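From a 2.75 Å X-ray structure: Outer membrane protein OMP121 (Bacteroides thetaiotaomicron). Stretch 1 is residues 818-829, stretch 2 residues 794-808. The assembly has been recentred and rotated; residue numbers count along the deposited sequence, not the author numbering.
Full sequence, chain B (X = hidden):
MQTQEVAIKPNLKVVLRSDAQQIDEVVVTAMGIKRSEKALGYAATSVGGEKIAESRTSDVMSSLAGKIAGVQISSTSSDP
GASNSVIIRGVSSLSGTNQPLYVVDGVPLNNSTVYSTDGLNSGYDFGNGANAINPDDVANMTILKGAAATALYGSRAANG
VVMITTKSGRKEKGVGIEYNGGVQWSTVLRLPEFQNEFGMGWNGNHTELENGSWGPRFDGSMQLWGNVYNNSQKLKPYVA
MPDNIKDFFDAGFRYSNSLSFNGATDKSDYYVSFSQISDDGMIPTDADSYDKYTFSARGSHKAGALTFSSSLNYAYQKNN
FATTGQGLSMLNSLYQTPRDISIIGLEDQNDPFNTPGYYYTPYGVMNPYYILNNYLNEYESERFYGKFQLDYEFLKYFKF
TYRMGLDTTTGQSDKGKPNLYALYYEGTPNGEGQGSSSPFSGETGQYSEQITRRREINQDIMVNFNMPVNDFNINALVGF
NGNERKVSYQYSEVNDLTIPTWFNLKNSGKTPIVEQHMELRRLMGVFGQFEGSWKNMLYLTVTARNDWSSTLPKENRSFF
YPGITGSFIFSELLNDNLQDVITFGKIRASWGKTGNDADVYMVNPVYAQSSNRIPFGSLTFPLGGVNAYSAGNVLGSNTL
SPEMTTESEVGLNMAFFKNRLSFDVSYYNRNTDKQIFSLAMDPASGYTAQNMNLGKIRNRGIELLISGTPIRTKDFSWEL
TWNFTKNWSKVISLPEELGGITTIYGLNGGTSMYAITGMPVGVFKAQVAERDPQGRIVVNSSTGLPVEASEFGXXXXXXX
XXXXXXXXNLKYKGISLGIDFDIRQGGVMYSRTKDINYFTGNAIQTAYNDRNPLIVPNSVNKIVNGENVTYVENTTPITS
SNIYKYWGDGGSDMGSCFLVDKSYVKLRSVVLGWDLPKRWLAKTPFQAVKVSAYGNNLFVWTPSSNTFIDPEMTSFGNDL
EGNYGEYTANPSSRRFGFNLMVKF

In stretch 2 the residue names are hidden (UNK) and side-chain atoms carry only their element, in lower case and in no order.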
# COMPACT_ATOMS: atom_id res chain seq x y z
N GLY B 818 24.17 -1.74 -46.66
CA GLY B 818 22.76 -1.46 -46.71
C GLY B 818 22.45 -0.09 -46.16
O GLY B 818 22.98 0.30 -45.12
N ILE B 819 21.63 0.66 -46.87
CA ILE B 819 21.31 2.03 -46.50
C ILE B 819 19.82 2.20 -46.69
O ILE B 819 19.32 2.09 -47.81
CB ILE B 819 22.08 3.05 -47.34
CG1 ILE B 819 23.57 2.86 -47.15
CG2 ILE B 819 21.74 4.43 -46.88
CD1 ILE B 819 24.39 3.92 -47.79
N ASP B 820 19.10 2.46 -45.60
CA ASP B 820 17.66 2.63 -45.67
C ASP B 820 17.26 4.01 -45.17
O ASP B 820 17.79 4.50 -44.17
CB ASP B 820 16.97 1.54 -44.87
CG ASP B 820 17.46 0.19 -45.23
OD1 ASP B 820 18.59 -0.14 -44.83
OD2 ASP B 820 16.73 -0.54 -45.93
N PHE B 821 16.34 4.64 -45.88
CA PHE B 821 15.82 5.94 -45.52
C PHE B 821 14.35 5.80 -45.23
O PHE B 821 13.63 5.14 -45.97
CB PHE B 821 16.04 6.96 -46.64
CG PHE B 821 17.44 7.41 -46.75
CD1 PHE B 821 18.35 6.70 -47.47
CD2 PHE B 821 17.86 8.54 -46.11
CE1 PHE B 821 19.64 7.10 -47.56
CE2 PHE B 821 19.14 8.95 -46.20
CZ PHE B 821 20.04 8.23 -46.92
N ASP B 822 13.92 6.40 -44.13
CA ASP B 822 12.52 6.43 -43.75
C ASP B 822 12.00 7.82 -44.06
O ASP B 822 12.64 8.81 -43.71
CB ASP B 822 12.34 6.12 -42.27
CG ASP B 822 11.03 5.44 -41.97
OD1 ASP B 822 10.04 5.70 -42.70
OD2 ASP B 822 10.98 4.64 -41.02
N ILE B 823 10.87 7.89 -44.75
CA ILE B 823 10.32 9.17 -45.15
C ILE B 823 8.83 9.18 -44.85
O ILE B 823 8.06 8.46 -45.48
CB ILE B 823 10.57 9.49 -46.62
CG1 ILE B 823 12.05 9.64 -46.87
CG2 ILE B 823 9.87 10.77 -46.99
CD1 ILE B 823 12.67 8.40 -47.38
N ARG B 824 8.44 10.00 -43.88
CA ARG B 824 7.05 10.12 -43.46
C ARG B 824 6.72 11.59 -43.45
O ARG B 824 7.44 12.38 -42.84
CB ARG B 824 6.82 9.51 -42.08
CG ARG B 824 7.57 8.23 -41.84
CD ARG B 824 7.22 7.59 -40.53
NE ARG B 824 7.93 6.34 -40.42
CZ ARG B 824 7.75 5.46 -39.44
NH1 ARG B 824 6.88 5.70 -38.48
NH2 ARG B 824 8.46 4.35 -39.44
N GLN B 825 5.64 11.96 -44.13
CA GLN B 825 5.32 13.35 -44.37
C GLN B 825 3.87 13.61 -44.02
O GLN B 825 2.98 12.90 -44.49
CB GLN B 825 5.57 13.72 -45.84
CG GLN B 825 7.03 13.74 -46.22
CD GLN B 825 7.75 14.97 -45.73
OE1 GLN B 825 7.13 16.01 -45.51
NE2 GLN B 825 9.07 14.87 -45.54
N GLY B 826 3.64 14.63 -43.22
CA GLY B 826 2.30 15.07 -42.95
C GLY B 826 1.84 14.73 -41.54
O GLY B 826 2.31 13.79 -40.91
N GLY B 827 0.90 15.53 -41.06
CA GLY B 827 0.35 15.35 -39.74
C GLY B 827 1.01 16.24 -38.71
O GLY B 827 1.90 17.04 -38.99
N VAL B 828 0.56 16.07 -37.47
CA VAL B 828 0.93 16.98 -36.39
C VAL B 828 0.89 16.23 -35.07
O VAL B 828 0.19 15.23 -34.93
CB VAL B 828 0.00 18.22 -36.41
CG1 VAL B 828 -1.35 17.87 -35.88
CG2 VAL B 828 0.60 19.35 -35.65
N MET B 829 1.65 16.72 -34.11
CA MET B 829 1.71 16.10 -32.80
C MET B 829 1.98 17.17 -31.75
O MET B 829 2.67 18.15 -32.04
CB MET B 829 2.80 15.03 -32.76
CG MET B 829 4.20 15.58 -32.93
SD MET B 829 5.51 14.36 -32.98
CE MET B 829 5.10 13.36 -31.59
N UNK B 794 -9.71 23.78 -35.13
CA UNK B 794 -9.15 22.55 -35.66
C UNK B 794 -7.77 22.84 -36.21
O UNK B 794 -7.55 23.86 -36.87
c UNK B 794 -11.42 21.61 -36.14
c UNK B 794 -10.07 21.97 -36.74
c UNK B 794 -12.29 20.84 -37.06
c UNK B 794 -9.49 20.73 -37.33
N UNK B 795 -6.81 21.96 -35.93
CA UNK B 795 -5.41 22.28 -36.21
C UNK B 795 -4.66 21.12 -36.87
O UNK B 795 -3.46 21.00 -36.69
s UNK B 795 -5.14 24.32 -34.40
c UNK B 795 -4.69 22.71 -34.95
N UNK B 796 -5.34 20.31 -37.65
CA UNK B 796 -4.70 19.18 -38.28
C UNK B 796 -5.02 17.88 -37.57
O UNK B 796 -5.70 17.85 -36.53
N UNK B 797 -4.53 16.80 -38.14
CA UNK B 797 -4.80 15.46 -37.66
C UNK B 797 -3.49 14.77 -37.30
O UNK B 797 -2.41 15.35 -37.38
o UNK B 797 -5.30 13.72 -40.83
c UNK B 797 -5.60 14.66 -38.69
c UNK B 797 -4.95 14.62 -40.04
o UNK B 797 -4.09 15.48 -40.33
N UNK B 798 -3.61 13.52 -36.88
CA UNK B 798 -2.46 12.77 -36.41
C UNK B 798 -1.72 12.09 -37.54
O UNK B 798 -0.57 11.67 -37.34
c UNK B 798 -4.53 9.69 -33.63
c UNK B 798 -2.89 11.72 -35.40
s UNK B 798 -4.02 9.17 -35.22
c UNK B 798 -3.92 10.77 -35.98
N UNK B 799 -2.34 11.98 -38.72
CA UNK B 799 -1.88 11.06 -39.76
C UNK B 799 -0.86 11.70 -40.68
O UNK B 799 -0.99 12.86 -41.08
c UNK B 799 -4.13 9.93 -39.78
o UNK B 799 -4.09 8.73 -39.53
c UNK B 799 -3.06 10.57 -40.60
n UNK B 799 -5.09 10.71 -39.34
N UNK B 800 0.15 10.91 -41.04
CA UNK B 800 1.01 11.20 -42.18
C UNK B 800 0.18 11.23 -43.46
O UNK B 800 -0.64 10.35 -43.70
c UNK B 800 3.08 10.18 -41.20
n UNK B 800 3.45 11.36 -40.77
o UNK B 800 3.52 9.15 -40.72
c UNK B 800 2.09 10.13 -42.31
N UNK B 801 0.44 12.22 -44.30
CA UNK B 801 -0.27 12.25 -45.58
C UNK B 801 0.23 11.16 -46.50
O UNK B 801 -0.55 10.65 -47.32
c UNK B 801 -0.81 14.74 -45.48
c UNK B 801 -2.33 14.59 -45.53
c UNK B 801 -0.11 13.62 -46.23
n UNK B 801 -2.51 16.78 -44.38
c UNK B 801 -2.99 15.39 -44.42
N UNK B 802 1.50 10.79 -46.38
CA UNK B 802 2.06 9.63 -47.06
C UNK B 802 3.31 9.19 -46.33
O UNK B 802 3.90 9.95 -45.56
c UNK B 802 5.43 12.84 -49.34
c UNK B 802 5.78 11.52 -49.14
c UNK B 802 4.11 13.23 -49.26
c UNK B 802 2.37 9.94 -48.53
o UNK B 802 6.40 13.78 -49.61
c UNK B 802 3.13 12.29 -49.00
c UNK B 802 4.79 10.59 -48.88
c UNK B 802 3.45 10.96 -48.79
N UNK B 803 3.70 7.95 -46.57
CA UNK B 803 4.92 7.39 -45.99
C UNK B 803 5.67 6.64 -47.08
O UNK B 803 5.06 6.04 -47.97
c UNK B 803 3.46 6.81 -43.92
c UNK B 803 4.63 6.42 -44.83
n UNK B 803 1.67 5.33 -43.27
c UNK B 803 2.94 5.66 -43.09
o UNK B 803 3.67 5.07 -42.31
N UNK B 804 6.99 6.65 -47.00
CA UNK B 804 7.73 5.85 -47.96
C UNK B 804 9.15 5.63 -47.47
O UNK B 804 9.62 6.30 -46.54
c UNK B 804 9.89 9.49 -51.06
s UNK B 804 8.52 8.36 -51.10
c UNK B 804 8.64 7.68 -49.46
c UNK B 804 7.74 6.49 -49.34
N UNK B 805 9.82 4.67 -48.10
CA UNK B 805 11.20 4.34 -47.79
C UNK B 805 11.95 3.91 -49.02
O UNK B 805 11.38 3.34 -49.95
N UNK B 806 13.25 4.20 -49.03
CA UNK B 806 14.13 3.86 -50.15
C UNK B 806 15.37 3.17 -49.61
O UNK B 806 16.04 3.67 -48.70
c UNK B 806 13.29 5.86 -51.35
c UNK B 806 14.51 5.10 -51.00
c UNK B 806 15.47 6.00 -50.29
N UNK B 807 15.68 2.01 -50.16
CA UNK B 807 16.79 1.21 -49.70
C UNK B 807 17.73 0.93 -50.85
O UNK B 807 17.32 0.91 -52.00
c UNK B 807 16.32 -0.10 -49.10
o UNK B 807 15.82 0.11 -47.80
N UNK B 808 18.99 0.73 -50.52
CA UNK B 808 19.95 0.21 -51.48
C UNK B 808 20.80 -0.85 -50.79
O UNK B 808 21.03 -0.78 -49.58
c UNK B 808 20.82 1.32 -52.05
c UNK B 808 21.57 2.03 -50.96
o UNK B 808 21.75 0.76 -52.96
O HOH W 1 4.51 7.88 -38.10
O HOH W 2 -0.56 17.58 -43.01
O HOH W 3 8.09 4.61 -44.44

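Position 794 has four side-chain carbons, forked at the first with one arm two carbons long, and touches nothing on stretch 1: I794. At 795 one carbon leads to a sulfur, which makes C795; its backbone O lies 3.9 Å from CG1 of V828. Position 796 has no side-chain atoms, so it is G796, and its backbone angles alone call for glycine.

Position 797 carries two carbons, the second bearing two oxygens: D797. Its contribution is backbone, a weak bond from V828 N to D797 O at 3.1 Å. At 798, two carbons, a sulfur and a carbon run unbranched, CB pointing away from stretch 1: M798. Position 799 has two carbons, the second with one oxygen and one nitrogen, also turned away. This is N799, and its O sits 3.1 Å from G827 CA, where a CB on G827 would clash.

Position 800 repeats that composition but faces the turn. As N800 it sends ND2 to G826 O at 2.7 Å, while a water links its OD1 to R824 NH1. Four carbons in a row ending in nitrogen identify 801 as K801; its NZ reaches G827 N through a water, and its N makes a weak bond of 2.6 Å to Q825 O.

At 802 one carbon bears a six-carbon ring with an oxygen: Y802. Q825 CB packs over the ring face, 3.9 Å from its centroid. Position 803 has three carbons, the third carrying oxygen and nitrogen: Q803, on the same face as R824. An unbranched chain of two carbons, sulfur and carbon marks 804 as M804, whose CG lies 3.9 Å from I823 CB.

Position 805 lacks a side chain: G805, its CA 3.1 Å from F821 O. At 806 one carbon carries two more, giving V806, with CG2 3.8 Å from F821 CB. One carbon and one oxygen make 807 S807, opposite D820; the modelled approach of their side chains is too short to interpret. At 808 a carbon bears one oxygen and one carbon: T808, whose CG2 meets I819 CB at 3.8 Å.

The contact rests on an antiparallel backbone ladder. Reciprocal N-to-O bonds join I819 with T808, F821 with V806, I823 with M804 and Q825 with Y802, and these pairs share one face, where side-chain packing reinforces the register. The other face holds D820, D822 and R824, with R824 salt-bridged to D822. Past the ladder, G826 and G827 let the chains approach where a CB would clash, and N800 secures the turn.

Stretch 2 (794-808) ICGDMNNKYQMGVST
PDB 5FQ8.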